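Long-range contacts in putative transcriptional regulator (PDB 1YYV), which probably binds DNA as a transcriptional regulator of the HxlR-like winged helix-turn-helix family: residues T48-D53 with P88-Y93; D76-R81 with T96-Q101. One frame throughout, in Å; residues are numbered along the deposited sequence. Where two conformers were deposited one is given.

Interaction 1: T48-D53 with P88-Y93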
loop_
_atom_site.group_PDB
_atom_site.type_symbol
_atom_site.label_atom_id
_atom_site.label_comp_id
_atom_site.label_asym_id
_atom_site.label_seq_id
_atom_site.Cartn_x
_atom_site.Cartn_y
_atom_site.Cartn_z
ATOM N N THR A 48 5.981 -1.924 21.659
ATOM C CA THR A 48 7.153 -2.751 21.365
ATOM C C THR A 48 6.814 -4.244 21.220
ATOM O O THR A 48 6.017 -4.768 21.993
ATOM C CB THR A 48 8.227 -2.536 22.426
ATOM O OG1 THR A 48 8.507 -1.141 22.501
ATOM C CG2 THR A 48 9.510 -3.251 22.060
ATOM N N HIS A 49 7.377 -4.882 20.186
ATOM C CA HIS A 49 7.318 -6.324 19.952
ATOM C C HIS A 49 8.724 -6.775 19.713
ATOM O O HIS A 49 9.512 -6.032 19.107
ATOM C CB HIS A 49 6.561 -6.623 18.669
ATOM C CG HIS A 49 5.086 -6.414 18.774
ATOM N ND1 HIS A 49 4.525 -5.185 19.056
ATOM C CD2 HIS A 49 4.054 -7.275 18.623
ATOM C CE1 HIS A 49 3.209 -5.306 19.099
ATOM N NE2 HIS A 49 2.901 -6.567 18.855
ATOM N N ARG A 50 9.036 -7.990 20.185
ATOM C CA ARG A 50 10.266 -8.702 19.850
ATOM C C ARG A 50 10.037 -9.348 18.508
ATOM O O ARG A 50 8.880 -9.519 18.073
ATOM C CB ARG A 50 10.609 -9.735 20.932
ATOM C CG ARG A 50 10.512 -9.146 22.340
ATOM C CD ARG A 50 11.245 -9.923 23.398
ATOM N NE ARG A 50 10.367 -10.887 24.049
ATOM C CZ ARG A 50 10.460 -11.283 25.314
ATOM N NH1 ARG A 50 11.390 -10.794 26.126
ATOM N NH2 ARG A 50 9.602 -12.179 25.763
ATOM N N PHE A 51 11.131 -9.698 17.825
ATOM C CA PHE A 51 11.038 -10.438 16.571
ATOM C C PHE A 51 10.075 -11.611 16.663
ATOM O O PHE A 51 9.310 -11.836 15.735
ATOM C CB PHE A 51 12.420 -10.919 16.123
ATOM C CG PHE A 51 12.451 -11.484 14.719
ATOM C CD1 PHE A 51 12.828 -10.680 13.645
ATOM C CD2 PHE A 51 12.111 -12.819 14.470
ATOM C CE1 PHE A 51 12.886 -11.188 12.347
ATOM C CE2 PHE A 51 12.160 -13.337 13.171
ATOM C CZ PHE A 51 12.546 -12.515 12.104
ATOM N N SER A 52 10.115 -12.355 17.772
ATOM C CA SER A 52 9.305 -13.581 17.967
ATOM C C SER A 52 7.822 -13.292 18.142
ATOM O O SER A 52 6.999 -14.116 17.804
ATOM C CB SER A 52 9.832 -14.446 19.155
ATOM O OG SER A 52 9.645 -13.798 20.427
ATOM N N ASP A 53 7.496 -12.122 18.677
ATOM C CA ASP A 53 6.118 -11.644 18.796
ATOM C C ASP A 53 5.479 -11.286 17.423
ATOM O O ASP A 53 4.320 -11.641 17.157
ATOM C CB ASP A 53 6.077 -10.424 19.725
ATOM C CG ASP A 53 6.500 -10.743 21.154
ATOM O OD1 ASP A 53 6.651 -11.950 21.502
ATOM O OD2 ASP A 53 6.671 -9.773 21.941
ATOM N N PRO A 88 17.874 -15.466 27.214
ATOM C CA PRO A 88 17.920 -15.634 25.745
ATOM C C PRO A 88 17.927 -14.267 25.035
ATOM O O PRO A 88 17.250 -13.347 25.495
ATOM C CB PRO A 88 16.629 -16.387 25.419
ATOM C CG PRO A 88 15.697 -16.048 26.562
ATOM C CD PRO A 88 16.563 -15.833 27.783
ATOM N N PRO A 89 18.703 -14.153 23.926
ATOM C CA PRO A 89 18.794 -12.875 23.201
ATOM C C PRO A 89 17.488 -12.574 22.516
ATOM O O PRO A 89 16.787 -13.471 22.043
ATOM C CB PRO A 89 19.893 -13.122 22.155
ATOM C CG PRO A 89 19.903 -14.638 21.952
ATOM C CD PRO A 89 19.489 -15.235 23.277
ATOM N N HIS A 90 17.152 -11.304 22.479
ATOM C CA HIS A 90 16.025 -10.872 21.685
ATOM C C HIS A 90 16.377 -9.572 20.991
ATOM O O HIS A 90 17.343 -8.891 21.340
ATOM C CB HIS A 90 14.778 -10.650 22.558
ATOM C CG HIS A 90 14.047 -11.906 22.934
ATOM N ND1 HIS A 90 13.574 -12.805 22.001
ATOM C CD2 HIS A 90 13.677 -12.387 24.147
ATOM C CE1 HIS A 90 12.954 -13.791 22.625
ATOM N NE2 HIS A 90 13.003 -13.561 23.929
ATOM N N VAL A 91 15.602 -9.261 19.969
ATOM C CA VAL A 91 15.648 -7.953 19.372
ATOM C C VAL A 91 14.226 -7.436 19.441
ATOM O O VAL A 91 13.286 -8.160 19.126
ATOM C CB VAL A 91 16.216 -8.004 17.930
ATOM C CG1 VAL A 91 15.394 -8.919 17.050
ATOM C CG2 VAL A 91 16.324 -6.631 17.369
ATOM N N GLU A 92 14.083 -6.198 19.891
ATOM C CA GLU A 92 12.794 -5.530 19.984
ATOM C C GLU A 92 12.650 -4.374 19.011
ATOM O O GLU A 92 13.623 -3.649 18.746
ATOM C CB GLU A 92 12.570 -5.019 21.415
ATOM C CG GLU A 92 11.795 -6.007 22.241
ATOM C CD GLU A 92 12.075 -5.877 23.687
ATOM O OE1 GLU A 92 12.011 -4.736 24.162
ATOM O OE2 GLU A 92 12.370 -6.922 24.355
ATOM N N TYR A 93 11.408 -4.209 18.533
ATOM C CA TYR A 93 10.990 -3.223 17.517
ATOM C C TYR A 93 9.874 -2.350 18.031
ATOM O O TYR A 93 8.906 -2.836 18.591
ATOM C CB TYR A 93 10.487 -3.946 16.234
ATOM C CG TYR A 93 11.563 -4.789 15.608
ATOM C CD1 TYR A 93 12.520 -4.211 14.780
ATOM C CD2 TYR A 93 11.679 -6.133 15.907
ATOM C CE1 TYR A 93 13.553 -4.968 14.241
ATOM C CE2 TYR A 93 12.705 -6.906 15.370
ATOM C CZ TYR A 93 13.636 -6.312 14.538
ATOM O OH TYR A 93 14.656 -7.041 13.979
#
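The short strand 49-50 pairs with strand 90-95 in the small antiparallel sheet of a winged helix-turn-helix domain, beside the hairpin of strands 79-84 and 90-95, and the chain turns straight from it into helix 51-55. Backbone bonds set the register: His-49 and Tyr-93 form a hydrogen-bonded pair, with His-49 N to Tyr-93 O at 3.0 Å and Tyr-93 N to His-49 O at 2.7 Å. A third bond, Phe-51 N to Val-91 O at 2.9 Å, runs nearly along the C=O axis and ties the first turn of the helix to the strand. Arg-50 is the N-cap of that helix.

Apolar packing occupies the side of Phe-51. Its ring, with CG anti to the backbone N (chi1 -170°), lies alongside Tyr-93, whose OH comes to its edge, while Phe-51 CB meets Val-91 CG1 at 3.7 Å. Leu-66 and Leu-70 of helix 66-76 also touch this ring.

His-49 and Tyr-93 share one sheet face; on the other, Arg-50 and Glu-92 run side by side. The Thr-48 and Glu-92 side chains cross at about a right angle, methyl CG2 of Thr-48 3.6 Å from Glu-92 CG. Arg-50 NH1 and Glu-92 OE2 stay 4.4 Å apart, beyond a salt bridge. The Arg-50 chain bends at chi3 (-93°) and lays its guanidinium flat on His-90, planes 27° apart, with Arg-50 CD over the imidazole face, 3.7 Å from its centroid.

Interaction 2: D76-R81 with T96-Q101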
loop_
_atom_site.group_PDB
_atom_site.type_symbol
_atom_site.label_atom_id
_atom_site.label_comp_id
_atom_site.label_asym_id
_atom_site.label_seq_id
_atom_site.Cartn_x
_atom_site.Cartn_y
_atom_site.Cartn_z
ATOM N N ASP A 76 14.268 3.008 6.363
ATOM C CA ASP A 76 13.366 4.088 5.965
ATOM C C ASP A 76 13.140 5.067 7.123
ATOM O O ASP A 76 12.837 6.217 6.907
ATOM C CB ASP A 76 12.030 3.528 5.459
ATOM C CG ASP A 76 12.122 2.967 4.015
ATOM O OD1 ASP A 76 13.170 3.153 3.356
ATOM O OD2 ASP A 76 11.147 2.322 3.534
ATOM N N GLY A 77 13.314 4.614 8.361
ATOM C CA GLY A 77 13.222 5.514 9.507
ATOM C C GLY A 77 11.949 5.333 10.309
ATOM O O GLY A 77 11.579 6.224 11.109
ATOM N N PHE A 78 11.285 4.188 10.113
ATOM C CA PHE A 78 9.991 3.953 10.715
ATOM C C PHE A 78 10.093 3.132 12.006
ATOM O O PHE A 78 9.137 3.100 12.800
ATOM C CB PHE A 78 9.036 3.255 9.727
ATOM C CG PHE A 78 8.836 3.998 8.416
ATOM C CD1 PHE A 78 8.630 5.390 8.390
ATOM C CD2 PHE A 78 8.823 3.306 7.217
ATOM C CE1 PHE A 78 8.426 6.063 7.200
ATOM C CE2 PHE A 78 8.611 3.967 6.017
ATOM C CZ PHE A 78 8.422 5.345 6.002
ATOM N N LEU A 79 11.214 2.435 12.204
ATOM C CA LEU A 79 11.348 1.577 13.387
ATOM C C LEU A 79 12.598 1.859 14.184
ATOM O O LEU A 79 13.650 2.194 13.634
ATOM C CB LEU A 79 11.333 0.073 13.057
ATOM C CG LEU A 79 10.349 -0.468 12.046
ATOM C CD1 LEU A 79 10.670 -1.899 11.795
ATOM C CD2 LEU A 79 8.874 -0.271 12.466
ATOM N N ASN A 80 12.436 1.738 15.493
ATOM C CA ASN A 80 13.567 1.538 16.409
ATOM C C ASN A 80 13.849 0.053 16.597
ATOM O O ASN A 80 12.936 -0.740 16.824
ATOM C CB ASN A 80 13.322 2.257 17.728
ATOM C CG ASN A 80 13.348 3.753 17.548
ATOM O OD1 ASN A 80 12.427 4.457 17.975
ATOM N ND2 ASN A 80 14.396 4.258 16.857
ATOM N N ARG A 81 15.112 -0.316 16.420
ATOM C CA ARG A 81 15.530 -1.670 16.709
ATOM C C ARG A 81 16.557 -1.744 17.850
ATOM O O ARG A 81 17.676 -1.219 17.744
ATOM C CB ARG A 81 16.053 -2.361 15.455
ATOM C CG ARG A 81 16.561 -3.771 15.750
ATOM C CD ARG A 81 17.436 -4.249 14.645
ATOM N NE ARG A 81 18.597 -3.381 14.535
ATOM C CZ ARG A 81 19.661 -3.637 13.775
ATOM N NH1 ARG A 81 19.727 -4.760 13.038
ATOM N NH2 ARG A 81 20.668 -2.766 13.758
ATOM N N THR A 96 9.101 4.718 15.374
ATOM C CA THR A 96 9.573 6.062 15.558
ATOM C C THR A 96 8.365 7.010 15.407
ATOM O O THR A 96 7.280 6.570 14.970
ATOM C CB THR A 96 10.659 6.367 14.519
ATOM O OG1 THR A 96 10.072 6.328 13.209
ATOM C CG2 THR A 96 11.805 5.330 14.618
ATOM N N PRO A 97 8.515 8.295 15.798
ATOM C CA PRO A 97 7.466 9.288 15.432
ATOM C C PRO A 97 7.113 9.319 13.949
ATOM O O PRO A 97 5.935 9.377 13.599
ATOM C CB PRO A 97 8.074 10.632 15.872
ATOM C CG PRO A 97 8.964 10.231 17.032
ATOM C CD PRO A 97 9.588 8.907 16.606
ATOM N N LEU A 98 8.117 9.281 13.072
ATOM C CA LEU A 98 7.864 9.159 11.626
ATOM C C LEU A 98 7.086 7.876 11.281
ATOM O O LEU A 98 6.179 7.869 10.421
ATOM C CB LEU A 98 9.186 9.241 10.831
ATOM C CG LEU A 98 9.047 9.483 9.319
ATOM C CD1 LEU A 98 8.536 10.918 9.032
ATOM C CD2 LEU A 98 10.354 9.200 8.572
ATOM N N GLY A 99 7.441 6.789 11.940
ATOM C CA GLY A 99 6.776 5.511 11.735
ATOM C C GLY A 99 5.351 5.452 12.235
ATOM O O GLY A 99 4.542 4.721 11.679
ATOM N N GLU A 100 5.056 6.184 13.305
ATOM C CA GLU A 100 3.679 6.386 13.810
ATOM C C GLU A 100 2.768 7.062 12.769
ATOM O O GLU A 100 1.597 6.690 12.619
ATOM C CB GLU A 100 3.692 7.218 15.103
ATOM C CG GLU A 100 4.328 6.499 16.300
ATOM C CD GLU A 100 4.414 7.348 17.583
ATOM O OE1 GLU A 100 3.897 8.485 17.605
ATOM O OE2 GLU A 100 5.019 6.878 18.580
ATOM N N GLN A 101 3.302 8.054 12.055
ATOM C CA GLN A 101 2.539 8.763 11.024
ATOM C C GLN A 101 2.112 7.859 9.873
ATOM O O GLN A 101 0.922 7.739 9.579
ATOM C CB GLN A 101 3.328 9.968 10.509
ATOM C CG GLN A 101 3.609 11.060 11.592
ATOM C CD GLN A 101 4.439 12.224 11.036
ATOM O OE1 GLN A 101 4.267 12.652 9.877
ATOM N NE2 GLN A 101 5.355 12.736 11.860
#
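The backbone turns out of helix 66-76 through Gly-77, whose positive phi (106°) belongs to a Schellman motif, and passes Phe-78 into strand 79-84, bringing two successive carbonyls to the N-terminus of helix 97-103 in this winged helix-turn-helix domain. Thr-96, the N-cap of that helix, takes both. Its OG1 donates to Gly-77 O at 2.6 Å, on a lone pair in the carbonyl plane, and its N donates to Phe-78 O at 3.0 Å from above that carbonyl's plane. The same OG1 accepts from Gly-99 N at 3.0 Å, so one hydroxyl, held between the backbone N and the carbonyl carbon (chi1 65°), caps the new helix and bonds to the turn that ends helix 66-76.

Close approach depends on Gly-99: its CA makes a C-H...O contact with Phe-78 O, and a CB there would clash with that oxygen.

Phe-78 points its CB away from the helix overall, yet CB and CD1 each lie 3.8 Å from Gly-99 CA. Ring atom CE1 of Phe-78 meets Leu-98 CD2 at 3.9 Å, the two side chains crossing obliquely. Val-28 and Val-32 of helix 25-33 also pack on this ring, and Trp-112 of the second subunit touches both Phe-78 and Leu-98, which places the contact beside the dimer interface. Nearby, Asp-76 OD1 forms a salt bridge with Arg-124 of the second subunit, and its OD2 is hydrogen-bonded to His-31. On the exposed flank, the Asn-80 amide end reaches back over the Thr-96 methyl, OD1 lying 3.5 Å from CG2.

Interactions 1 and 2 have centres 16 Å apart and share the three-stranded antiparallel sheet, in which strand 90-95 lies between 49-50 and 79-84. Their segments alternate along the chain, 48-53, 76-81, 88-93, 96-101, so strand 90-95 leaves interaction 1 and leads directly into the helix of interaction 2. They meet where Arg-81 CG packs on Val-91 CG2 at 3.3 Å and near the Tyr-93 ring. Interaction 1 bonds strand 49-50 and the start of helix 51-55 to strand 90-95, untouched by the other chain; interaction 2 joins the turn before strand 79-84 to helix 97-103, where the domain meets the second subunit. DNA binding is probable from the family alone.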